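Long-range contact in UDP-L-Rhamnose Synthase (Acanthamoeba polyphaga mimivirus, PDB 7JID), which probably makes UDP-L-rhamnose as an NADP-dependent oxidoreductase, and is captured here with its nucleotide cofactor and a UDP-deoxysugar bound: residues 109-117 and 256-264. Sequence-based numbering, arbitrary orientation. Where two conformers were deposited one is given.
With AWU ([[(2~{R},3~{S},4~{R},5~{R})-5-[2,4-bis(oxidanylidene)pyrimidin-1-yl]-3,4-bis(oxidanyl)oxolan-2-yl]methoxy-oxidanyl-phosphoryl] [(2~{R},3~{R},4~{R},5~{R},6~{S})-6-methyl-3,4,5-tris(oxidanyl)oxan-2-yl] hydrogen phosphate), chain C; EDO (1,2-ethanediol), chain F; EDO (1,2-ethanediol), chain G.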
loop_
_atom_site.group_PDB
_atom_site.type_symbol
_atom_site.label_atom_id
_atom_site.label_comp_id
_atom_site.label_asym_id
_atom_site.label_seq_id
_atom_site.Cartn_x
_atom_site.Cartn_y
_atom_site.Cartn_z
ATOM N N THR A 109 -2.635 5.199 -13.456
ATOM C CA THR A 109 -1.424 5.686 -14.134
ATOM C C THR A 109 -0.718 4.555 -14.863
ATOM O O THR A 109 -0.661 3.426 -14.338
ATOM C CB THR A 109 -0.513 6.418 -13.140
ATOM O OG1 THR A 109 0.596 6.926 -13.879
ATOM C CG2 THR A 109 -0.037 5.508 -12.025
ATOM N N GLY A 110 -0.112 4.919 -16.003
ATOM C CA GLY A 110 0.824 4.016 -16.676
ATOM C C GLY A 110 2.268 4.348 -16.324
ATOM O O GLY A 110 3.131 3.669 -16.897
ATOM N N CYS A 111 2.533 5.220 -15.340
ATOM C CA CYS A 111 3.925 5.532 -14.891
ATOM C C CYS A 111 4.432 4.454 -13.918
ATOM O O CYS A 111 5.024 4.784 -12.909
ATOM C CB CYS A 111 3.987 6.956 -14.389
ATOM S SG CYS A 111 3.857 8.046 -15.842
ATOM N N ILE A 112 4.191 3.183 -14.245
ATOM C CA ILE A 112 4.576 2.004 -13.410
ATOM C C ILE A 112 5.489 1.104 -14.228
ATOM O O ILE A 112 5.863 0.027 -13.731
ATOM C CB ILE A 112 3.288 1.296 -12.954
ATOM C CG1 ILE A 112 2.494 0.741 -14.133
ATOM C CG2 ILE A 112 2.465 2.301 -12.134
ATOM C CD1 ILE A 112 1.228 0.031 -13.757
ATOM N N PHE A 113 5.814 1.516 -15.457
ATOM C CA PHE A 113 6.712 0.731 -16.339
ATOM C C PHE A 113 7.828 1.620 -16.889
ATOM O O PHE A 113 7.736 2.839 -16.925
ATOM C CB PHE A 113 5.988 0.167 -17.556
ATOM C CG PHE A 113 4.689 -0.542 -17.280
ATOM C CD1 PHE A 113 4.675 -1.799 -16.691
ATOM C CD2 PHE A 113 3.479 0.063 -17.575
ATOM C CE1 PHE A 113 3.477 -2.462 -16.487
ATOM C CE2 PHE A 113 2.286 -0.602 -17.372
ATOM C CZ PHE A 113 2.286 -1.844 -16.759
ATOM N N GLU A 114 8.910 0.966 -17.260
ATOM C CA GLU A 114 10.080 1.611 -17.893
ATOM C C GLU A 114 10.499 0.766 -19.105
ATOM O O GLU A 114 10.763 -0.427 -18.928
ATOM C CB GLU A 114 11.182 1.809 -16.850
ATOM C CG GLU A 114 12.457 2.404 -17.396
ATOM C CD GLU A 114 12.498 3.884 -17.747
ATOM O OE1 GLU A 114 11.905 4.793 -17.014
ATOM O OE2 GLU A 114 13.263 4.175 -18.705
ATOM N N GLY A 115 10.538 1.381 -20.277
ATOM C CA GLY A 115 11.148 0.793 -21.473
ATOM C C GLY A 115 10.211 0.659 -22.657
ATOM O O GLY A 115 9.120 1.222 -22.670
ATOM N N GLN A 116 10.603 -0.181 -23.623
ATOM C CA GLN A 116 9.849 -0.467 -24.863
ATOM C C GLN A 116 9.570 0.802 -25.680
ATOM O O GLN A 116 8.700 0.744 -26.572
ATOM C CB GLN A 116 8.567 -1.251 -24.583
ATOM C CG GLN A 116 8.866 -2.554 -23.824
ATOM C CD GLN A 116 7.788 -3.605 -23.871
ATOM O OE1 GLN A 116 7.299 -4.122 -22.832
ATOM N NE2 GLN A 116 7.412 -3.931 -25.074
ATOM N N ASN A 117 10.367 1.859 -25.454
ATOM C CA ASN A 117 10.174 3.203 -26.050
ATOM C C ASN A 117 11.411 3.567 -26.879
ATOM O O ASN A 117 11.742 4.727 -26.932
ATOM C CB ASN A 117 9.872 4.288 -25.010
ATOM C CG ASN A 117 10.967 4.433 -23.979
ATOM O OD1 ASN A 117 11.665 3.470 -23.672
ATOM N ND2 ASN A 117 11.212 5.648 -23.499
ATOM N N ASP A 256 13.354 9.765 -9.746
ATOM C CA ASP A 256 13.383 9.514 -11.202
ATOM C C ASP A 256 11.963 9.603 -11.783
ATOM O O ASP A 256 11.013 9.972 -11.057
ATOM C CB ASP A 256 13.946 8.123 -11.468
ATOM C CG ASP A 256 14.595 7.905 -12.825
ATOM O OD1 ASP A 256 14.548 8.828 -13.694
ATOM O OD2 ASP A 256 15.166 6.809 -13.021
ATOM N N ARG A 257 11.886 9.453 -13.101
ATOM C CA ARG A 257 10.615 9.566 -13.874
ATOM C C ARG A 257 10.476 8.335 -14.770
ATOM O O ARG A 257 11.459 7.784 -15.311
ATOM C CB ARG A 257 10.500 10.865 -14.669
ATOM C CG ARG A 257 10.485 12.154 -13.862
ATOM C CD ARG A 257 9.321 12.214 -12.921
ATOM N NE ARG A 257 9.175 13.512 -12.285
ATOM C CZ ARG A 257 9.638 13.834 -11.086
ATOM N NH1 ARG A 257 10.356 12.987 -10.373
ATOM N NH2 ARG A 257 9.344 15.032 -10.606
ATOM N N SER A 258 9.240 7.860 -14.867
ATOM C CA SER A 258 8.851 6.712 -15.706
ATOM C C SER A 258 8.909 7.126 -17.191
ATOM O O SER A 258 8.395 8.208 -17.546
ATOM C CB SER A 258 7.451 6.323 -15.374
ATOM O OG SER A 258 6.952 5.336 -16.251
ATOM N N ASN A 259 9.491 6.284 -18.025
ATOM C CA ASN A 259 9.515 6.490 -19.497
ATOM C C ASN A 259 9.134 5.174 -20.145
ATOM O O ASN A 259 9.874 4.195 -19.905
ATOM C CB ASN A 259 10.892 6.951 -19.994
ATOM C CG ASN A 259 11.214 8.330 -19.487
ATOM O OD1 ASN A 259 10.753 9.317 -20.015
ATOM N ND2 ASN A 259 12.017 8.400 -18.430
ATOM N N ASN A 260 8.100 5.133 -20.989
ATOM C CA ASN A 260 7.656 3.838 -21.556
ATOM C C ASN A 260 6.780 4.082 -22.793
ATOM O O ASN A 260 6.317 5.204 -23.014
ATOM C CB ASN A 260 6.996 2.986 -20.479
ATOM C CG ASN A 260 5.647 3.525 -20.039
ATOM O OD1 ASN A 260 4.797 3.749 -20.884
ATOM N ND2 ASN A 260 5.488 3.650 -18.733
ATOM N N LEU A 261 6.569 2.999 -23.513
ATOM C CA LEU A 261 5.426 2.771 -24.425
ATOM C C LEU A 261 4.425 1.857 -23.751
ATOM O O LEU A 261 4.844 0.755 -23.281
ATOM C CB LEU A 261 5.925 2.095 -25.704
ATOM C CG LEU A 261 4.856 1.573 -26.672
ATOM C CD1 LEU A 261 4.061 2.713 -27.276
ATOM C CD2 LEU A 261 5.485 0.724 -27.781
ATOM N N LEU A 262 3.160 2.253 -23.762
ATOM C CA LEU A 262 2.037 1.340 -23.453
ATOM C C LEU A 262 1.477 0.776 -24.749
ATOM O O LEU A 262 1.253 1.525 -25.703
ATOM C CB LEU A 262 0.933 2.059 -22.674
ATOM C CG LEU A 262 1.339 2.722 -21.361
ATOM C CD1 LEU A 262 0.110 3.493 -20.834
ATOM C CD2 LEU A 262 1.926 1.735 -20.377
ATOM N N ASN A 263 1.285 -0.543 -24.754
ATOM C CA ASN A 263 0.527 -1.204 -25.834
ATOM C C ASN A 263 -0.950 -0.834 -25.689
ATOM O O ASN A 263 -1.508 -1.142 -24.613
ATOM C CB ASN A 263 0.762 -2.702 -25.774
ATOM C CG ASN A 263 0.096 -3.452 -26.895
ATOM O OD1 ASN A 263 -1.027 -3.166 -27.262
ATOM N ND2 ASN A 263 0.720 -4.545 -27.324
ATOM N N THR A 264 -1.510 -0.169 -26.690
ATOM C CA THR A 264 -2.926 0.251 -26.594
ATOM C C THR A 264 -3.818 -0.574 -27.518
ATOM O O THR A 264 -4.861 -0.086 -27.831
ATOM C CB THR A 264 -3.063 1.745 -26.826
ATOM O OG1 THR A 264 -2.536 2.077 -28.103
ATOM C CG2 THR A 264 -2.417 2.546 -25.721
HETATM P PA AWU C . 7.045 16.362 -13.863
HETATM O O1A AWU C . 8.033 16.163 -12.777
HETATM O O2A AWU C . 6.559 17.772 -14.148
HETATM O O3A AWU C . 5.594 15.636 -13.706
HETATM P PB AWU C . 5.249 14.297 -12.807
HETATM O O1B AWU C . 6.183 13.087 -13.051
HETATM O O2B AWU C . 4.991 14.756 -11.355
HETATM O O3B AWU C . 3.871 13.930 -13.532
HETATM C "C5'" AWU C . 1.203 11.746 -12.414
HETATM O "O5'" AWU C . 1.950 12.895 -12.766
HETATM C "C4'" AWU C . 0.854 10.962 -13.668
HETATM O "O4'" AWU C . 0.241 9.692 -13.350
HETATM C "C3'" AWU C . 2.108 10.701 -14.434
HETATM O "O3'" AWU C . 1.743 10.245 -15.710
HETATM C "C2'" AWU C . 2.934 11.959 -14.681
HETATM C "C1'" AWU C . 3.117 12.746 -13.460
HETATM N N1 AWU C . 11.125 17.248 -16.950
HETATM C C2 AWU C . 12.100 17.905 -17.680
HETATM O O2 AWU C . 12.216 17.686 -18.904
HETATM N N3 AWU C . 12.828 18.886 -17.060
HETATM C C4 AWU C . 12.725 19.124 -15.725
HETATM O O4 AWU C . 13.429 20.079 -15.229
HETATM C C5 AWU C . 11.727 18.476 -14.995
HETATM C C6 AWU C . 10.995 17.454 -15.590
HETATM C C1C AWU C . 10.292 16.189 -17.586
HETATM C C2C AWU C . 10.179 14.860 -16.838
HETATM C C3C AWU C . 8.797 14.346 -17.317
HETATM C C4C AWU C . 8.056 15.631 -17.504
HETATM C C5C AWU C . 7.004 15.933 -16.459
HETATM C "C6'" AWU C . -0.032 12.294 -11.701
HETATM O "O2'" AWU C . 2.185 12.805 -15.527
HETATM O O2C AWU C . 11.220 14.016 -17.261
HETATM O O3C AWU C . 8.897 13.748 -18.597
HETATM O O4C AWU C . 8.985 16.705 -17.443
HETATM O O5C AWU C . 7.645 15.760 -15.175
HETATM C C1 EDO F . 13.486 3.321 -21.477
HETATM O O1 EDO F . 14.161 3.061 -22.710
HETATM C C2 EDO F . 13.654 4.694 -20.931
HETATM O O2 EDO F . 13.620 5.764 -21.818
HETATM C C1 EDO G . 11.708 -3.941 -21.262
HETATM O O1 EDO G . 12.136 -2.827 -20.531
HETATM C C2 EDO G . 10.352 -4.346 -20.869
HETATM O O2 EDO G . 9.978 -5.615 -21.323
#
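Ser258 to Leu262 run beside the turn that carries Cys111, Phe113 and Gly115. The Arg257 guanidinium meets the UDP-sugar pyrophosphate edge-on, NH2 lying 2.8 Å from O1A and NE donating to the same oxygen, while NH1 is salt-bridged to Asp71. Ser258 turns the other way: its OG donates to the backbone O of Phe113, in the carbonyl plane at 2.7 Å, and its CB rests against CB of Cys111 at 3.7 Å. The sulfur of Cys111 continues to the sugar, beside Thr109, whose hydroxyl is hydrogen-bonded to the sugar O4' and accepts from the backbone N of Cys111, an ST turn. At Asn259 the backbone N reaches Glu114 OE1 (3.0 Å) from above the carboxylate plane; in this conformer, one of two modelled, Glu114 bends at chi2 (74°) and its other oxygen is salt-bridged to Arg246.

In this Rossmann-type fold the loop leaving strand 103-109 of the parallel sheet is stitched to a distant segment leading into helix 265-270. The stitch is a single parallel beta bridge between Gly115 and Asn260. Gly115 N donates to Asn259 O (2.9 Å), and Leu261 N returns a bond to Gly115 O (3.2 Å). From the bridged residue itself, the side-chain amide of Asn260 reaches back through ND2 to two carbonyls, Gly110 O at 3.0 Å and Phe113 O. The second bond is nearly straight (174°) and lies in the amide plane, yet it comes from 57° out of the carbonyl plane, leaving the in-plane approach to Ser258. Leu261 lays CB and CD2 against the carbonyl O of Gln116, and Asn117 CB packs on the peptide joining Asn260 to Leu261. Leu262 crosses Phe113 at about a right angle, its CD2 3.6 Å from ring atom CD2, while Ile112 CG1 sits over one face of that ring.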